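Local coordinates for protein 2,3-dihydroxybenzoate-AMP ligase (Bacillus subtilis, PDB 1MDB) that belongs to the ANL superfamily of AMP-binding enzymes and, in this model, holds adenosine monophosphate and 2,3-dihydroxy-benzoic acid in its ligand pockets, at residues Val91-Ala94 with Leu95-Leu98; Pro345-Ile348 with Ile349-Gln353. All coordinates share one frame; numbering follows the deposited sequence.

In the fold
Following the chain from the N terminus, contact 1 comes first, within helix 86-98, the helical crossover of a beta-alpha-beta unit between parallel strands 77-80 and 101-104. It closes single turns of that helix, whose flanks meet helices 27-38 and 53-70. Contact 2 opens some 250 residues later, in the short helix 346-351 that joins strand 337-339 to strand 355-356 at one border of the nine-stranded sheet, and it ends at Gln353, a residue of the adenosine monophosphate pocket. The two are in series, neither nested nor crossed. The centres of contact 1 and contact 2 lie about 39 Å apart, on opposite sides of the chain's centre. The nearest atoms of contact 1 and contact 2 are about 25 Å apart.

Contact 1: residues Val91-Ala94 with Leu95-Leu98; sequences VIFA and LFRL
The rings of Phe93 and Phe96, three residues apart on helix 86-98, form a T-shaped pair within the alpha-helical crossover of the beta-alpha-beta unit 77-80/86-98/101-104. The edge of Phe96 is turned to the face of Phe93: the planes stand at 88° and the ring centroids are 5.6 Å apart. Phe96 CD1 makes the approach, above the Phe93 plane and displaced toward its rim, 4.0 Å from Phe93 CD2. Both rings also meet Phe27 of helix 27-38, stacked in the case of Phe96, so the pair extends into an aromatic cluster between helices.

One turn apart, Ile92 and Phe96 run side by side in the same direction. Ile92 CG1 sits between its backbone N and carbonyl carbon (chi1 71°), from where CD1 comes within 3.8 Å of Phe96 CE1. Val91 and Leu95 likewise lie side by side and point the same way, Val91 CG1 lying 4.0 Å from Leu95 CD1. Beyond them Leu95 rests on Phe67 of helix 53-70 and on Pro102.

Arg97 is the charged exception among these side chains. Its chain bends at chi2 and chi3, and its guanidinium forms salt bridges with Asp57 and Asp61 of helix 53-70, a pairing that probably compensates the burial of its charge.

Successive i to i+4 backbone bonds hold these side chains in step. Phe96 N reaches Ile92 O at 2.7 Å with an N-H...O angle of 154°, and that same carbonyl oxygen lies over one face of the Phe96 ring, 3.0 Å from Phe96 CG.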
loop_
_atom_site.group_PDB
_atom_site.type_symbol
_atom_site.label_atom_id
_atom_site.label_comp_id
_atom_site.label_asym_id
_atom_site.label_seq_id
_atom_site.Cartn_x
_atom_site.Cartn_y
_atom_site.Cartn_z
ATOM N N VAL A 91 10.679 -16.521 0.796
ATOM C CA VAL A 91 10.880 -16.244 -0.622
ATOM C C VAL A 91 11.610 -14.933 -0.866
ATOM O O VAL A 91 12.579 -14.909 -1.630
ATOM C CB VAL A 91 9.532 -16.236 -1.400
ATOM C CG1 VAL A 91 9.682 -15.486 -2.729
ATOM C CG2 VAL A 91 9.093 -17.675 -1.674
ATOM N N ILE A 92 11.180 -13.845 -0.228
ATOM C CA ILE A 92 11.857 -12.575 -0.478
ATOM C C ILE A 92 13.272 -12.472 0.118
ATOM O O ILE A 92 14.172 -11.969 -0.538
ATOM C CB ILE A 92 11.022 -11.336 -0.014
ATOM C CG1 ILE A 92 10.957 -11.258 1.511
ATOM C CG2 ILE A 92 9.626 -11.392 -0.619
ATOM C CD1 ILE A 92 10.370 -9.940 1.996
ATOM N N PHE A 93 13.477 -12.940 1.348
ATOM C CA PHE A 93 14.807 -12.847 1.939
ATOM C C PHE A 93 15.811 -13.763 1.228
ATOM O O PHE A 93 17.011 -13.495 1.233
ATOM C CB PHE A 93 14.760 -13.128 3.458
ATOM C CG PHE A 93 14.327 -11.933 4.274
ATOM C CD1 PHE A 93 12.990 -11.738 4.598
ATOM C CD2 PHE A 93 15.250 -10.959 4.641
ATOM C CE1 PHE A 93 12.577 -10.586 5.269
ATOM C CE2 PHE A 93 14.850 -9.804 5.310
ATOM C CZ PHE A 93 13.513 -9.616 5.625
ATOM N N ALA A 94 15.319 -14.835 0.620
ATOM C CA ALA A 94 16.178 -15.743 -0.131
ATOM C C ALA A 94 16.588 -14.997 -1.401
ATOM O O ALA A 94 17.753 -15.026 -1.814
ATOM C CB ALA A 94 15.421 -17.013 -0.498
ATOM N N LEU A 95 15.619 -14.337 -2.027
ATOM C CA LEU A 95 15.903 -13.569 -3.231
ATOM C C LEU A 95 16.843 -12.435 -2.852
ATOM O O LEU A 95 17.787 -12.128 -3.574
ATOM C CB LEU A 95 14.613 -13.014 -3.827
ATOM C CG LEU A 95 13.716 -14.079 -4.470
ATOM C CD1 LEU A 95 12.378 -13.470 -4.858
ATOM C CD2 LEU A 95 14.425 -14.662 -5.700
ATOM N N PHE A 96 16.580 -11.821 -1.705
ATOM C CA PHE A 96 17.408 -10.731 -1.210
ATOM C C PHE A 96 18.868 -11.168 -1.036
ATOM O O PHE A 96 19.784 -10.405 -1.354
ATOM C CB PHE A 96 16.850 -10.219 0.126
ATOM C CG PHE A 96 15.619 -9.357 -0.008
ATOM C CD1 PHE A 96 14.779 -9.155 1.082
ATOM C CD2 PHE A 96 15.318 -8.718 -1.205
ATOM C CE1 PHE A 96 13.660 -8.324 0.980
ATOM C CE2 PHE A 96 14.194 -7.885 -1.312
ATOM C CZ PHE A 96 13.373 -7.692 -0.219
ATOM N N ARG A 97 19.090 -12.391 -0.547
ATOM C CA ARG A 97 20.459 -12.883 -0.339
ATOM C C ARG A 97 21.163 -13.325 -1.619
ATOM O O ARG A 97 22.392 -13.409 -1.664
ATOM C CB ARG A 97 20.476 -14.028 0.681
ATOM C CG ARG A 97 19.924 -13.624 2.047
ATOM C CD ARG A 97 20.805 -14.069 3.194
ATOM N NE ARG A 97 20.068 -14.915 4.117
ATOM C CZ ARG A 97 19.897 -14.673 5.410
ATOM N NH1 ARG A 97 20.410 -13.594 5.976
ATOM N NH2 ARG A 97 19.196 -15.521 6.137
ATOM N N LEU A 98 20.384 -13.608 -2.656
ATOM C CA LEU A 98 20.932 -14.024 -3.944
ATOM C C LEU A 98 21.114 -12.794 -4.819
ATOM O O LEU A 98 21.675 -12.871 -5.908
ATOM C CB LEU A 98 19.967 -14.998 -4.629
ATOM C CG LEU A 98 20.296 -15.502 -6.041
ATOM C CD1 LEU A 98 21.700 -16.105 -6.080
ATOM C CD2 LEU A 98 19.260 -16.541 -6.454
#

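Contact 2: residues Pro345-Ile348 with Ile349-Gln353; sequences PEEI and IVNTQ
Asn351 and Glu347 meet through a backbone carbonyl, Glu347 O, which accepts two hydrogen bonds from the same asparagine. Asn351 N and Asn351 ND2 both lie 2.9 Å from Glu347 O, yet they arrive differently: the side-chain amide nitrogen is in the carbonyl plane, on a lone pair, whereas the backbone nitrogen stands above that plane, 36° out of it. With CG beside the backbone N (chi1 -60°), the Asn351 amide folds back over the last turn.

Thr352 provides a second side-chain bond to the backbone. Its hydroxyl donates to Ile348 O, with OG1 2.7 Å from that oxygen, supplemented by a weak bond from Thr352 N. The chi1 of 79° sets OG1 between the backbone N and the carbonyl carbon, facing back along the chain.

These bonds finish the short helix 346-351, which connects strand 337-339 to strand 355-356 along the chain, two neighbouring strands at one border of the large mixed sheet. Pro345 occupies the N-cap position, and Thr352 is the first residue to depart from helical geometry. Ordinary i to i+4 bonds open the helix: Ile349 N to Pro345 O is 3.2 Å, and Val350 N to Glu346 O is 2.8 Å.

Van der Waals contact comes from the aliphatic part of Glu346, which meets Val350, with Glu346 CG 4.0 Å from Val350 CG2, while the Glu346 carboxylate forms a salt bridge with Lys319. Ile349 packs against Thr325 and Leu326 of strand 325-331. Past the helix, Gln353 touches the bound adenosine monophosphate, and Thr352 packs on Thr340 and Tyr422.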
loop_
_atom_site.group_PDB
_atom_site.type_symbol
_atom_site.label_atom_id
_atom_site.label_comp_id
_atom_site.label_asym_id
_atom_site.label_seq_id
_atom_site.Cartn_x
_atom_site.Cartn_y
_atom_site.Cartn_z
ATOM N N PRO A 345 -2.686 15.289 19.422
ATOM C CA PRO A 345 -4.029 15.610 19.916
ATOM C C PRO A 345 -5.069 14.906 19.047
ATOM O O PRO A 345 -4.833 14.690 17.857
ATOM C CB PRO A 345 -4.097 17.130 19.766
ATOM C CG PRO A 345 -2.666 17.550 19.931
ATOM C CD PRO A 345 -1.928 16.516 19.122
ATOM N N GLU A 346 -6.215 14.564 19.626
ATOM C CA GLU A 346 -7.260 13.877 18.876
ATOM C C GLU A 346 -7.610 14.611 17.581
ATOM O O GLU A 346 -7.820 13.982 16.543
ATOM C CB GLU A 346 -8.524 13.707 19.732
ATOM C CG GLU A 346 -9.651 12.908 19.043
ATOM C CD GLU A 346 -9.311 11.422 18.835
ATOM O OE1 GLU A 346 -8.152 11.115 18.480
ATOM O OE2 GLU A 346 -10.205 10.562 19.011
ATOM N N GLU A 347 -7.654 15.939 17.639
ATOM C CA GLU A 347 -7.996 16.743 16.470
ATOM C C GLU A 347 -6.999 16.640 15.322
ATOM O O GLU A 347 -7.381 16.702 14.154
ATOM C CB GLU A 347 -8.149 18.213 16.858
ATOM C CG GLU A 347 -8.638 19.079 15.709
ATOM C CD GLU A 347 -8.559 20.557 16.011
ATOM O OE1 GLU A 347 -7.427 21.080 16.116
ATOM O OE2 GLU A 347 -9.630 21.194 16.144
ATOM N N ILE A 348 -5.717 16.517 15.640
ATOM C CA ILE A 348 -4.715 16.396 14.589
ATOM C C ILE A 348 -4.797 15.006 13.958
ATOM O O ILE A 348 -4.578 14.846 12.758
ATOM C CB ILE A 348 -3.299 16.624 15.132
ATOM C CG1 ILE A 348 -3.067 18.123 15.349
ATOM C CG2 ILE A 348 -2.271 16.046 14.171
ATOM C CD1 ILE A 348 -1.684 18.463 15.862
ATOM N N ILE A 349 -5.123 14.009 14.776
ATOM C CA ILE A 349 -5.244 12.636 14.305
ATOM C C ILE A 349 -6.500 12.499 13.453
ATOM O O ILE A 349 -6.509 11.786 12.453
ATOM C CB ILE A 349 -5.352 11.639 15.492
ATOM C CG1 ILE A 349 -4.035 11.592 16.262
ATOM C CG2 ILE A 349 -5.732 10.251 14.987
ATOM C CD1 ILE A 349 -4.107 10.763 17.530
ATOM N N VAL A 350 -7.555 13.198 13.855
ATOM C CA VAL A 350 -8.834 13.141 13.157
ATOM C C VAL A 350 -8.990 14.045 11.938
ATOM O O VAL A 350 -9.798 13.756 11.048
ATOM C CB VAL A 350 -9.996 13.437 14.139
ATOM C CG1 VAL A 350 -11.299 13.690 13.379
ATOM C CG2 VAL A 350 -10.163 12.260 15.093
ATOM N N ASN A 351 -8.216 15.123 11.865
ATOM C CA ASN A 351 -8.379 16.034 10.740
ATOM C C ASN A 351 -7.221 16.169 9.762
ATOM O O ASN A 351 -7.340 16.889 8.773
ATOM C CB ASN A 351 -8.785 17.417 11.261
ATOM C CG ASN A 351 -10.096 17.383 12.021
ATOM O OD1 ASN A 351 -11.158 17.127 11.446
ATOM N ND2 ASN A 351 -10.031 17.628 13.327
ATOM N N THR A 352 -6.108 15.488 10.020
ATOM C CA THR A 352 -4.973 15.569 9.104
ATOM C C THR A 352 -4.526 14.180 8.656
ATOM O O THR A 352 -4.999 13.168 9.163
ATOM C CB THR A 352 -3.752 16.273 9.750
ATOM O OG1 THR A 352 -3.067 15.362 10.621
ATOM C CG2 THR A 352 -4.200 17.489 10.546
ATOM N N GLN A 353 -3.607 14.149 7.700
ATOM C CA GLN A 353 -3.065 12.901 7.189
ATOM C C GLN A 353 -1.575 12.800 7.550
ATOM O O GLN A 353 -0.779 12.252 6.789
ATOM C CB GLN A 353 -3.251 12.825 5.664
ATOM C CG GLN A 353 -4.670 12.470 5.187
ATOM C CD GLN A 353 -5.750 13.423 5.685
ATOM O OE1 GLN A 353 -6.371 13.196 6.725
ATOM N NE2 GLN A 353 -5.975 14.493 4.946
#